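Local coordinates for protein precorrin-6y methylase (Rhodobacter capsulatus, PDB 3NJR) that forms the C-terminal domain of a precorrin-6Y C5,15-methyltransferase of cobalamin biosynthesis, binds S-adenosyl-L-homocysteine and probably methylates and decarboxylates the corrinoid precursor, at residues Q23-R27 with E72-A76; S30-H34 with K95-Y100; G56-I62 with G77-I83; L166-G172 with Q199-Q203. All coordinates share one frame; numbering follows the deposited sequence.

Contact 1: Q23-R27 with E72-A76; sequences QVPGR and EWCLA
E72 OE2 is gripped twice from the loop 23-27, by the backbone N of R27 at 3.0 Å and by R27 NH1 at 2.8 Å, the second bond being a salt bridge. The carboxylate belongs to helix 68-75 of the Rossmann-like methyltransferase fold, the helix that follows strand 58-62, first in the chain and central in the sheet, and it ties the N-terminal loop to that helix. The two donors differ in approach: R27 N uses the syn lone pair of OE2, whereas NH1 comes from above, 55° out of the carboxylate plane. The other oxygen, E72 OE1, takes the N-H of G26 at 2.7 Å and has R44 of helix 41-51 as a further, salt-bridging partner, so both carboxylate oxygens are occupied. R27 folds back over its own loop: CG stands beside the backbone N (chi1 -69°) and the chain then runs extended to NE, passing E72 in the reverse sense. S22 O accepts from NE and helps fix the rotation of the guanidinium, whose plane lies 74° from that of the carboxylate. Over one guanidinium face sits L75 CD1, 4.1 Å from NH1; over the opposite face lies V24 O.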
loop_
_atom_site.group_PDB
_atom_site.type_symbol
_atom_site.label_atom_id
_atom_site.label_comp_id
_atom_site.label_asym_id
_atom_site.label_seq_id
_atom_site.Cartn_x
_atom_site.Cartn_y
_atom_site.Cartn_z
ATOM N N GLN A 23 -20.303 -11.330 18.636
ATOM C CA GLN A 23 -19.562 -12.168 19.567
ATOM C C GLN A 23 -18.057 -12.123 19.337
ATOM O O GLN A 23 -17.319 -12.900 19.947
ATOM C CB GLN A 23 -20.053 -13.620 19.437
ATOM C CG GLN A 23 -21.510 -13.811 19.825
ATOM C CD GLN A 23 -21.787 -13.378 21.265
ATOM O OE1 GLN A 23 -21.466 -14.100 22.195
ATOM N NE2 GLN A 23 -22.369 -12.189 21.442
ATOM N N VAL A 24 -17.596 -11.241 18.447
ATOM C CA VAL A 24 -16.171 -11.167 18.122
ATOM C C VAL A 24 -15.668 -9.719 18.112
ATOM O O VAL A 24 -16.470 -8.786 18.010
ATOM C CB VAL A 24 -15.825 -11.872 16.778
ATOM C CG1 VAL A 24 -16.194 -13.338 16.820
ATOM C CG2 VAL A 24 -16.486 -11.154 15.578
ATOM N N PRO A 25 -14.338 -9.527 18.236
ATOM C CA PRO A 25 -13.707 -8.203 18.179
ATOM C C PRO A 25 -14.003 -7.448 16.889
ATOM O O PRO A 25 -14.487 -8.034 15.924
ATOM C CB PRO A 25 -12.221 -8.532 18.252
ATOM C CG PRO A 25 -12.192 -9.769 19.099
ATOM C CD PRO A 25 -13.386 -10.564 18.681
ATOM N N GLY A 26 -13.709 -6.158 16.876
ATOM C CA GLY A 26 -13.969 -5.344 15.713
ATOM C C GLY A 26 -15.416 -4.914 15.618
ATOM O O GLY A 26 -15.932 -4.739 14.524
ATOM N N ARG A 27 -16.092 -4.740 16.751
ATOM C CA ARG A 27 -17.447 -4.190 16.726
ATOM C C ARG A 27 -17.423 -2.721 16.290
ATOM O O ARG A 27 -16.394 -2.050 16.409
ATOM C CB ARG A 27 -18.108 -4.360 18.084
ATOM C CG ARG A 27 -18.418 -5.808 18.426
ATOM C CD ARG A 27 -18.603 -5.940 19.911
ATOM N NE ARG A 27 -18.570 -7.326 20.361
ATOM C CZ ARG A 27 -17.496 -7.967 20.819
ATOM N NH1 ARG A 27 -16.301 -7.379 20.878
ATOM N NH2 ARG A 27 -17.632 -9.222 21.207
ATOM N N GLU A 72 -13.447 -5.058 24.350
ATOM C CA GLU A 72 -13.387 -6.301 23.566
ATOM C C GLU A 72 -12.508 -7.430 24.188
ATOM O O GLU A 72 -12.832 -8.618 24.043
ATOM C CB GLU A 72 -13.027 -6.012 22.106
ATOM C CG GLU A 72 -13.881 -4.904 21.537
ATOM C CD GLU A 72 -14.103 -4.991 20.042
ATOM O OE1 GLU A 72 -13.123 -4.978 19.275
ATOM O OE2 GLU A 72 -15.275 -5.050 19.617
ATOM N N TRP A 73 -11.421 -7.081 24.884
ATOM C CA TRP A 73 -10.606 -8.113 25.546
ATOM C C TRP A 73 -11.417 -8.767 26.646
ATOM O O TRP A 73 -11.458 -9.989 26.720
ATOM C CB TRP A 73 -9.308 -7.531 26.097
ATOM C CG TRP A 73 -8.567 -8.393 27.108
ATOM C CD1 TRP A 73 -8.785 -8.443 28.456
ATOM C CD2 TRP A 73 -7.449 -9.280 26.855
ATOM N NE1 TRP A 73 -7.901 -9.319 29.054
ATOM C CE2 TRP A 73 -7.069 -9.840 28.097
ATOM C CE3 TRP A 73 -6.739 -9.652 25.700
ATOM C CZ2 TRP A 73 -6.008 -10.744 28.218
ATOM C CZ3 TRP A 73 -5.695 -10.563 25.822
ATOM C CH2 TRP A 73 -5.335 -11.093 27.073
ATOM N N CYS A 74 -12.072 -7.952 27.481
ATOM C CA CYS A 74 -12.911 -8.450 28.578
ATOM C C CYS A 74 -14.183 -9.166 28.123
ATOM O O CYS A 74 -14.621 -10.105 28.781
ATOM C CB CYS A 74 -13.279 -7.312 29.516
ATOM S SG CYS A 74 -11.840 -6.679 30.452
ATOM N N LEU A 75 -14.770 -8.716 27.004
ATOM C CA LEU A 75 -15.916 -9.409 26.396
ATOM C C LEU A 75 -15.533 -10.799 25.918
ATOM O O LEU A 75 -16.365 -11.713 25.963
ATOM C CB LEU A 75 -16.577 -8.605 25.274
ATOM C CG LEU A 75 -17.433 -7.426 25.761
ATOM C CD1 LEU A 75 -17.616 -6.342 24.673
ATOM C CD2 LEU A 75 -18.786 -7.874 26.335
ATOM N N ALA A 76 -14.276 -10.982 25.502
ATOM C CA ALA A 76 -13.803 -12.333 25.155
ATOM C C ALA A 76 -13.519 -13.226 26.390
ATOM O O ALA A 76 -13.111 -14.381 26.248
ATOM C CB ALA A 76 -12.588 -12.258 24.230
#

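Contact 2: S30-H34 with K95-Y100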
loop_
_atom_site.group_PDB
_atom_site.type_symbol
_atom_site.label_atom_id
_atom_site.label_comp_id
_atom_site.label_asym_id
_atom_site.label_seq_id
_atom_site.Cartn_x
_atom_site.Cartn_y
_atom_site.Cartn_z
ATOM N N SER A 30 -19.393 2.785 17.034
ATOM C CA SER A 30 -20.561 3.330 17.710
ATOM C C SER A 30 -21.014 2.480 18.899
ATOM O O SER A 30 -21.935 2.866 19.612
ATOM C CB SER A 30 -21.702 3.496 16.721
ATOM O OG SER A 30 -21.776 2.352 15.882
ATOM N N ALA A 31 -20.389 1.328 19.121
ATOM C CA ALA A 31 -20.734 0.515 20.289
ATOM C C ALA A 31 -20.004 1.001 21.560
ATOM O O ALA A 31 -20.101 0.389 22.629
ATOM C CB ALA A 31 -20.472 -0.969 20.021
ATOM N N PHE A 32 -19.289 2.121 21.431
ATOM C CA PHE A 32 -18.443 2.650 22.493
ATOM C C PHE A 32 -18.611 4.161 22.589
ATOM O O PHE A 32 -18.628 4.869 21.567
ATOM C CB PHE A 32 -16.951 2.367 22.216
ATOM C CG PHE A 32 -16.646 0.962 21.761
ATOM C CD1 PHE A 32 -16.225 -0.001 22.673
ATOM C CD2 PHE A 32 -16.748 0.610 20.411
ATOM C CE1 PHE A 32 -15.934 -1.313 22.254
ATOM C CE2 PHE A 32 -16.470 -0.688 19.975
ATOM C CZ PHE A 32 -16.063 -1.653 20.898
ATOM N N ALA A 33 -18.729 4.648 23.820
ATOM C CA ALA A 33 -18.489 6.041 24.141
ATOM C C ALA A 33 -17.031 6.344 23.789
ATOM O O ALA A 33 -16.122 5.646 24.240
ATOM C CB ALA A 33 -18.715 6.251 25.614
ATOM N N HIS A 34 -16.802 7.356 22.962
ATOM C CA HIS A 34 -15.449 7.757 22.616
ATOM C C HIS A 34 -15.499 9.215 22.238
ATOM O O HIS A 34 -16.588 9.787 22.116
ATOM C CB HIS A 34 -14.911 6.935 21.447
ATOM C CG HIS A 34 -15.624 7.190 20.156
ATOM N ND1 HIS A 34 -16.732 6.469 19.763
ATOM C CD2 HIS A 34 -15.393 8.095 19.175
ATOM C CE1 HIS A 34 -17.152 6.918 18.595
ATOM N NE2 HIS A 34 -16.359 7.908 18.218
ATOM N N LYS A 95 -17.894 4.897 31.100
ATOM C CA LYS A 95 -19.185 4.617 30.487
ATOM C C LYS A 95 -19.214 3.232 29.852
ATOM O O LYS A 95 -20.220 2.513 29.956
ATOM C CB LYS A 95 -19.546 5.687 29.476
ATOM C CG LYS A 95 -19.771 7.034 30.133
ATOM C CD LYS A 95 -20.134 8.119 29.140
ATOM C CE LYS A 95 -20.429 9.428 29.862
ATOM N NZ LYS A 95 -20.617 10.538 28.875
ATOM N N ASN A 96 -18.096 2.839 29.238
ATOM C CA ASN A 96 -18.008 1.553 28.557
ATOM C C ASN A 96 -17.938 0.423 29.550
ATOM O O ASN A 96 -18.458 -0.657 29.299
ATOM C CB ASN A 96 -16.811 1.528 27.623
ATOM C CG ASN A 96 -16.972 2.479 26.466
ATOM O OD1 ASN A 96 -18.020 2.507 25.833
ATOM N ND2 ASN A 96 -15.946 3.272 26.187
ATOM N N ILE A 97 -17.290 0.677 30.683
ATOM C CA ILE A 97 -17.332 -0.258 31.789
ATOM C C ILE A 97 -18.812 -0.422 32.204
ATOM O O ILE A 97 -19.330 -1.551 32.191
ATOM C CB ILE A 97 -16.393 0.170 32.965
ATOM C CG1 ILE A 97 -14.915 0.050 32.560
ATOM C CG2 ILE A 97 -16.628 -0.682 34.186
ATOM C CD1 ILE A 97 -13.909 0.711 33.534
ATOM N N ASP A 98 -19.488 0.699 32.513
ATOM C CA ASP A 98 -20.933 0.702 32.856
ATOM C C ASP A 98 -21.797 -0.029 31.836
ATOM O O ASP A 98 -22.459 -1.010 32.184
ATOM C CB ASP A 98 -21.489 2.122 32.994
ATOM C CG ASP A 98 -21.028 2.839 34.264
ATOM O OD1 ASP A 98 -20.160 2.326 35.030
ATOM O OD2 ASP A 98 -21.552 3.958 34.481
ATOM N N THR A 99 -21.774 0.447 30.589
ATOM C CA THR A 99 -22.578 -0.110 29.507
ATOM C C THR A 99 -22.576 -1.622 29.479
ATOM O O THR A 99 -23.642 -2.246 29.396
ATOM C CB THR A 99 -22.100 0.381 28.126
ATOM O OG1 THR A 99 -22.139 1.806 28.107
ATOM C CG2 THR A 99 -22.988 -0.171 26.974
ATOM N N TYR A 100 -21.380 -2.196 29.549
ATOM C CA TYR A 100 -21.177 -3.623 29.326
ATOM C C TYR A 100 -21.083 -4.424 30.621
ATOM O O TYR A 100 -20.775 -5.616 30.607
ATOM C CB TYR A 100 -19.944 -3.834 28.447
ATOM C CG TYR A 100 -20.141 -3.338 27.030
ATOM C CD1 TYR A 100 -19.758 -2.038 26.654
ATOM C CD2 TYR A 100 -20.743 -4.157 26.068
ATOM C CE1 TYR A 100 -19.974 -1.575 25.348
ATOM C CE2 TYR A 100 -20.951 -3.713 24.765
ATOM C CZ TYR A 100 -20.572 -2.431 24.411
ATOM O OH TYR A 100 -20.789 -2.021 23.124
#
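The side-chain amide of N96 pairs with both backbone polar groups of A33. N96 OD1 accepts from A33 N at 3.0 Å on an in-plane lone pair, though the bond is bent, with 137° at the hydrogen. N96 ND2 donates to A33 O at 3.1 Å, a much straighter bond (166°) that stays in the planes of both the amide and the carbonyl. The amide therefore cannot turn about its last torsion without giving up both bonds; ND2 also has a weak bond to S66 O. Two residues earlier in the loop, A31 O accepts from Y100 OH at 2.6 Å, with the carbonyl oxygen near the plane of the tyrosine ring and at its edge. N96 lies in the last turn of helix 87-99 and Y100 just after it; this helix follows strand 79-84 in the Rossmann-like methyltransferase fold, and together the two residues hold the N-terminal loop 30-34 along it. Carbon contacts lie around these bonds. A33 CB meets K95 CB at 4.0 Å, while the lysine chain runs on, extended, away from the loop. F32 CB lies 3.8 Å from N96 OD1, and with CG beside the backbone N (chi1 -45°) its ring is directed to helix 68-75, where it packs on S68, V71 and E72.

Contact 3: G56-I62 with G77-I83; sequences GELLWDI and GGRAITI
Backbone hydrogen bonds between G56-I62 and G77-I83 alternate as parallel strands require: E57 O takes R79 N at 2.8 Å, R79 O takes L59 N, L59 O takes I81 N, I81 O takes D61 N, and D61 O takes I83 N at 3.0 Å. The axes of the two strand segments run 4.5 Å apart at 18°. Before the strands, G56 N donates to G77 O at 3.0 Å; G77, with positive phi, ends the preceding helix in a Schellman motif.

Side-chain polar groups act at the start of the strands and, through S70, near their ends. R79 bends at chi3 (-77°), bringing NE to 3.0 Å from G56 O, with a weak second bond from NH2, and L58 CB lies over one face of its guanidinium. D61 and T82 run side by side on the face packed by helix 68-75, with L59 and A80; OD2 and CG2 are 3.9 Å apart, and the polar ends share S70 OG of that helix.

Apolar pairs follow the register. L59 CB meets A80 CB at 4.1 Å beneath that helix; on the other face L58 CD1 touches I81 CD1, and I62 CG1 touches I83 CG1 at 4.2 Å. Helix 68-75 joins the two strands in a beta-alpha-beta crossover, as in Rossmann-like methyltransferases, and at their C-terminal ends I83 touches the bound S-adenosyl-L-homocysteine.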
loop_
_atom_site.group_PDB
_atom_site.type_symbol
_atom_site.label_atom_id
_atom_site.label_comp_id
_atom_site.label_asym_id
_atom_site.label_seq_id
_atom_site.Cartn_x
_atom_site.Cartn_y
_atom_site.Cartn_z
ATOM N N GLY A 56 -10.068 -15.351 31.584
ATOM C CA GLY A 56 -9.538 -14.862 32.858
ATOM C C GLY A 56 -8.163 -14.192 32.854
ATOM O O GLY A 56 -7.743 -13.623 33.887
ATOM N N GLU A 57 -7.457 -14.241 31.720
ATOM C CA GLU A 57 -6.161 -13.592 31.599
ATOM C C GLU A 57 -6.278 -12.095 31.851
ATOM O O GLU A 57 -7.331 -11.496 31.609
ATOM C CB GLU A 57 -5.577 -13.827 30.218
ATOM C CG GLU A 57 -4.962 -15.186 29.997
ATOM C CD GLU A 57 -4.149 -15.226 28.720
ATOM O OE1 GLU A 57 -4.400 -14.405 27.815
ATOM O OE2 GLU A 57 -3.243 -16.072 28.609
ATOM N N LEU A 58 -5.194 -11.494 32.337
ATOM C CA LEU A 58 -5.178 -10.060 32.668
ATOM C C LEU A 58 -4.476 -9.258 31.585
ATOM O O LEU A 58 -3.425 -9.684 31.090
ATOM C CB LEU A 58 -4.533 -9.813 34.041
ATOM C CG LEU A 58 -4.305 -8.387 34.570
ATOM C CD1 LEU A 58 -5.578 -7.592 34.816
ATOM C CD2 LEU A 58 -3.505 -8.419 35.843
ATOM N N LEU A 59 -5.055 -8.103 31.234
ATOM C CA LEU A 59 -4.454 -7.155 30.287
ATOM C C LEU A 59 -4.054 -5.793 30.911
ATOM O O LEU A 59 -4.855 -5.135 31.598
ATOM C CB LEU A 59 -5.387 -6.914 29.081
ATOM C CG LEU A 59 -4.937 -5.902 28.002
ATOM C CD1 LEU A 59 -3.868 -6.455 27.066
ATOM C CD2 LEU A 59 -6.089 -5.331 27.209
ATOM N N TRP A 60 -2.826 -5.362 30.653
ATOM C CA TRP A 60 -2.476 -3.962 30.849
ATOM C C TRP A 60 -2.734 -3.283 29.525
ATOM O O TRP A 60 -2.141 -3.655 28.525
ATOM C CB TRP A 60 -0.985 -3.813 31.237
ATOM C CG TRP A 60 -0.698 -4.081 32.683
ATOM C CD1 TRP A 60 -1.579 -4.523 33.627
ATOM C CD2 TRP A 60 0.562 -3.948 33.346
ATOM N NE1 TRP A 60 -0.958 -4.655 34.830
ATOM C CE2 TRP A 60 0.364 -4.318 34.690
ATOM C CE3 TRP A 60 1.848 -3.562 32.933
ATOM C CZ2 TRP A 60 1.410 -4.302 35.640
ATOM C CZ3 TRP A 60 2.877 -3.553 33.869
ATOM C CH2 TRP A 60 2.652 -3.916 35.204
ATOM N N ASP A 61 -3.626 -2.303 29.508
ATOM C CA ASP A 61 -3.894 -1.528 28.294
ATOM C C ASP A 61 -3.333 -0.131 28.505
ATOM O O ASP A 61 -3.957 0.705 29.158
ATOM C CB ASP A 61 -5.412 -1.498 27.992
ATOM C CG ASP A 61 -5.801 -0.563 26.813
ATOM O OD1 ASP A 61 -4.913 0.123 26.208
ATOM O OD2 ASP A 61 -7.027 -0.503 26.489
ATOM N N ILE A 62 -2.151 0.122 27.958
ATOM C CA ILE A 62 -1.541 1.436 28.097
ATOM C C ILE A 62 -2.005 2.369 26.985
ATOM O O ILE A 62 -1.932 2.030 25.803
ATOM C CB ILE A 62 -0.011 1.353 28.151
ATOM C CG1 ILE A 62 0.426 0.588 29.408
ATOM C CG2 ILE A 62 0.598 2.758 28.131
ATOM C CD1 ILE A 62 1.648 -0.255 29.219
ATOM N N GLY A 77 -13.716 -12.681 27.592
ATOM C CA GLY A 77 -13.442 -13.407 28.826
ATOM C C GLY A 77 -12.289 -12.928 29.707
ATOM O O GLY A 77 -12.173 -13.364 30.851
ATOM N N GLY A 78 -11.426 -12.047 29.204
ATOM C CA GLY A 78 -10.348 -11.513 30.024
ATOM C C GLY A 78 -10.775 -10.553 31.132
ATOM O O GLY A 78 -11.966 -10.249 31.297
ATOM N N ARG A 79 -9.780 -10.120 31.916
ATOM C CA ARG A 79 -9.868 -8.968 32.835
ATOM C C ARG A 79 -8.825 -7.936 32.370
ATOM O O ARG A 79 -7.839 -8.306 31.733
ATOM C CB ARG A 79 -9.569 -9.380 34.279
ATOM C CG ARG A 79 -10.369 -10.563 34.811
ATOM C CD ARG A 79 -9.845 -10.986 36.181
ATOM N NE ARG A 79 -8.601 -11.756 36.055
ATOM C CZ ARG A 79 -7.439 -11.453 36.649
ATOM N NH1 ARG A 79 -7.335 -10.395 37.452
ATOM N NH2 ARG A 79 -6.369 -12.226 36.456
ATOM N N ALA A 80 -9.039 -6.654 32.672
ATOM C CA ALA A 80 -8.129 -5.607 32.206
ATOM C C ALA A 80 -7.996 -4.448 33.169
ATOM O O ALA A 80 -8.969 -4.087 33.850
ATOM C CB ALA A 80 -8.563 -5.089 30.867
ATOM N N ILE A 81 -6.796 -3.865 33.219
ATOM C CA ILE A 81 -6.577 -2.553 33.834
ATOM C C ILE A 81 -6.218 -1.579 32.710
ATOM O O ILE A 81 -5.310 -1.845 31.923
ATOM C CB ILE A 81 -5.436 -2.584 34.884
ATOM C CG1 ILE A 81 -5.821 -3.468 36.066
ATOM C CG2 ILE A 81 -5.108 -1.178 35.368
ATOM C CD1 ILE A 81 -4.659 -3.988 36.833
ATOM N N THR A 82 -6.915 -0.451 32.651
ATOM C CA THR A 82 -6.824 0.490 31.530
ATOM C C THR A 82 -6.255 1.813 32.007
ATOM O O THR A 82 -6.868 2.474 32.816
ATOM C CB THR A 82 -8.226 0.714 30.908
ATOM O OG1 THR A 82 -8.802 -0.564 30.598
ATOM C CG2 THR A 82 -8.158 1.564 29.641
ATOM N N ILE A 83 -5.101 2.193 31.473
ATOM C CA ILE A 83 -4.330 3.348 31.941
ATOM C C ILE A 83 -4.455 4.527 30.984
ATOM O O ILE A 83 -3.987 4.445 29.854
ATOM C CB ILE A 83 -2.822 2.989 31.986
ATOM C CG1 ILE A 83 -2.593 1.483 32.251
ATOM C CG2 ILE A 83 -2.023 3.945 32.905
ATOM C CD1 ILE A 83 -2.907 1.018 33.643
#

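Contact 4: L166-G172 with Q199-Q203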
loop_
_atom_site.group_PDB
_atom_site.type_symbol
_atom_site.label_atom_id
_atom_site.label_comp_id
_atom_site.label_asym_id
_atom_site.label_seq_id
_atom_site.Cartn_x
_atom_site.Cartn_y
_atom_site.Cartn_z
ATOM N N LEU A 166 12.538 -3.160 18.369
ATOM C CA LEU A 166 11.986 -4.172 19.256
ATOM C C LEU A 166 11.979 -5.515 18.546
ATOM O O LEU A 166 12.514 -6.482 19.081
ATOM C CB LEU A 166 10.566 -3.805 19.718
ATOM C CG LEU A 166 10.217 -3.194 21.087
ATOM C CD1 LEU A 166 11.300 -3.404 22.146
ATOM C CD2 LEU A 166 9.788 -1.739 20.994
ATOM N N HIS A 167 11.394 -5.563 17.341
ATOM C CA HIS A 167 11.429 -6.779 16.493
ATOM C C HIS A 167 12.824 -7.362 16.277
ATOM O O HIS A 167 13.003 -8.556 16.427
ATOM C CB HIS A 167 10.760 -6.568 15.132
ATOM C CG HIS A 167 10.576 -7.835 14.362
ATOM N ND1 HIS A 167 11.406 -8.203 13.327
ATOM C CD2 HIS A 167 9.681 -8.844 14.503
ATOM C CE1 HIS A 167 11.021 -9.375 12.850
ATOM N NE2 HIS A 167 9.979 -9.787 13.549
ATOM N N ALA A 168 13.805 -6.528 15.937
ATOM C CA ALA A 168 15.199 -7.001 15.741
ATOM C C ALA A 168 15.785 -7.597 17.017
ATOM O O ALA A 168 16.452 -8.644 16.958
ATOM C CB ALA A 168 16.107 -5.889 15.187
ATOM N N ARG A 169 15.521 -6.954 18.167
ATOM C CA ARG A 169 16.014 -7.453 19.476
ATOM C C ARG A 169 15.290 -8.718 19.932
ATOM O O ARG A 169 15.932 -9.677 20.361
ATOM C CB ARG A 169 15.923 -6.376 20.575
ATOM C CG ARG A 169 16.962 -5.227 20.442
ATOM C CD ARG A 169 16.480 -3.795 20.918
ATOM N NE ARG A 169 15.854 -3.760 22.256
ATOM C CZ ARG A 169 15.409 -2.657 22.872
ATOM N NH1 ARG A 169 15.517 -1.459 22.292
ATOM N NH2 ARG A 169 14.852 -2.752 24.081
ATOM N N HIS A 170 13.959 -8.733 19.822
ATOM C CA HIS A 170 13.159 -9.737 20.544
ATOM C C HIS A 170 12.418 -10.758 19.675
ATOM O O HIS A 170 11.920 -11.747 20.189
ATOM C CB HIS A 170 12.208 -9.047 21.537
ATOM C CG HIS A 170 12.876 -8.007 22.392
ATOM N ND1 HIS A 170 13.846 -8.313 23.333
ATOM C CD2 HIS A 170 12.711 -6.662 22.451
ATOM C CE1 HIS A 170 14.239 -7.202 23.932
ATOM N NE2 HIS A 170 13.567 -6.184 23.414
ATOM N N GLY A 171 12.367 -10.520 18.365
ATOM C CA GLY A 171 11.646 -11.397 17.443
ATOM C C GLY A 171 10.151 -11.136 17.458
ATOM O O GLY A 171 9.710 -9.974 17.512
ATOM N N GLY A 172 9.376 -12.224 17.440
ATOM C CA GLY A 172 7.934 -12.153 17.368
ATOM C C GLY A 172 7.535 -11.792 15.957
ATOM O O GLY A 172 8.255 -12.074 15.003
ATOM N N GLN A 199 2.483 -2.952 13.507
ATOM C CA GLN A 199 2.033 -3.654 14.690
ATOM C C GLN A 199 3.024 -4.735 15.046
ATOM O O GLN A 199 3.320 -5.624 14.239
ATOM C CB GLN A 199 0.637 -4.246 14.502
ATOM C CG GLN A 199 0.115 -4.972 15.748
ATOM C CD GLN A 199 -1.103 -5.849 15.477
ATOM O OE1 GLN A 199 -0.974 -6.960 14.971
ATOM N NE2 GLN A 199 -2.285 -5.365 15.852
ATOM N N TRP A 200 3.548 -4.646 16.257
ATOM C CA TRP A 200 4.417 -5.673 16.737
ATOM C C TRP A 200 3.685 -6.556 17.730
ATOM O O TRP A 200 2.842 -6.100 18.539
ATOM C CB TRP A 200 5.682 -5.082 17.344
ATOM C CG TRP A 200 6.607 -6.131 17.896
ATOM C CD1 TRP A 200 7.183 -7.176 17.215
ATOM C CD2 TRP A 200 7.054 -6.245 19.252
ATOM N NE1 TRP A 200 7.961 -7.936 18.068
ATOM C CE2 TRP A 200 7.908 -7.385 19.320
ATOM C CE3 TRP A 200 6.830 -5.486 20.416
ATOM C CZ2 TRP A 200 8.536 -7.784 20.503
ATOM C CZ3 TRP A 200 7.462 -5.877 21.600
ATOM C CH2 TRP A 200 8.308 -7.028 21.630
ATOM N N SER A 201 4.019 -7.832 17.667
ATOM C CA SER A 201 3.429 -8.800 18.539
ATOM C C SER A 201 4.568 -9.744 18.942
ATOM O O SER A 201 5.146 -10.440 18.098
ATOM C CB SER A 201 2.301 -9.511 17.790
ATOM O OG SER A 201 1.763 -10.562 18.547
ATOM N N GLY A 202 4.923 -9.724 20.223
ATOM C CA GLY A 202 5.980 -10.582 20.743
ATOM C C GLY A 202 5.728 -10.979 22.179
ATOM O O GLY A 202 4.616 -10.891 22.663
ATOM N N GLN A 203 6.774 -11.415 22.868
ATOM C CA GLN A 203 6.643 -11.805 24.275
ATOM C C GLN A 203 7.942 -11.703 25.083
ATOM O O GLN A 203 9.010 -11.861 24.507
ATOM C CB GLN A 203 6.080 -13.214 24.368
ATOM C CG GLN A 203 7.020 -14.269 23.919
ATOM C CD GLN A 203 6.499 -15.627 24.269
ATOM O OE1 GLN A 203 5.320 -15.935 24.033
ATOM N NE2 GLN A 203 7.365 -16.460 24.861
#
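The indole of W200 has L166 CB and the backbone N of H167 over one face, G202 N over the other, and G171 O at its edge. It lies between helix 157-170 and strand 188-203, whose short segments run 9.6 Å apart and 22° from parallel, a helix-on-sheet layer of the Rossmann-like fold. L166 makes a CH-pi contact: CB stands 4.1 Å from the centroid of the six-membered ring, 9° off its normal, and CG reaches CZ3 at 3.9 Å. The H167 ring comes rim to rim with the five-membered ring, the planes at 85°, and its CD2 is 4.0 Å from W200 CD1. Its ND1 is hydrogen-bonded to R189 NH1 of the second subunit, so this part of the contact adjoins the subunit interface. H170 CB adds a touch on W200 CZ2 at 4.0 Å, while the H170 ring stacks with W141. Past the helix end, G172 CA approaches S201 O at 3.4 Å. The first torsion of W200, with CG anti to the backbone N, places the indole beside the end of the helix, where its NE1 donates to G171 O at 2.7 Å, nearly within the indole plane and in the carbonyl plane.

Overall arrangement
Contacts 1 and 2 touch, their centres about 12 Å apart: F32 CZ packs 3.7 Å from E72 OE2. Successive parts of one N-terminal loop bind helix 68-75 in contact 1 and helix 87-99 in contact 2. Contact 1 meets contact 3 through W73, whose NE1 lies 2.9 Å from R79 O, probably a hydrogen bond, linking the crossover helix to its strands. Contact 3 reaches S-adenosyl-L-homocysteine directly; the side chains of E72 in contact 1 and N96 in contact 2 stay about 8 Å and 7 Å from it. Contact 4 shares the sheet with contact 3, centres about 20 Å apart, but its centre is about 31 Å from that of contact 2, across the chain's centre. Contacts 1 and 4 both meet the second subunit.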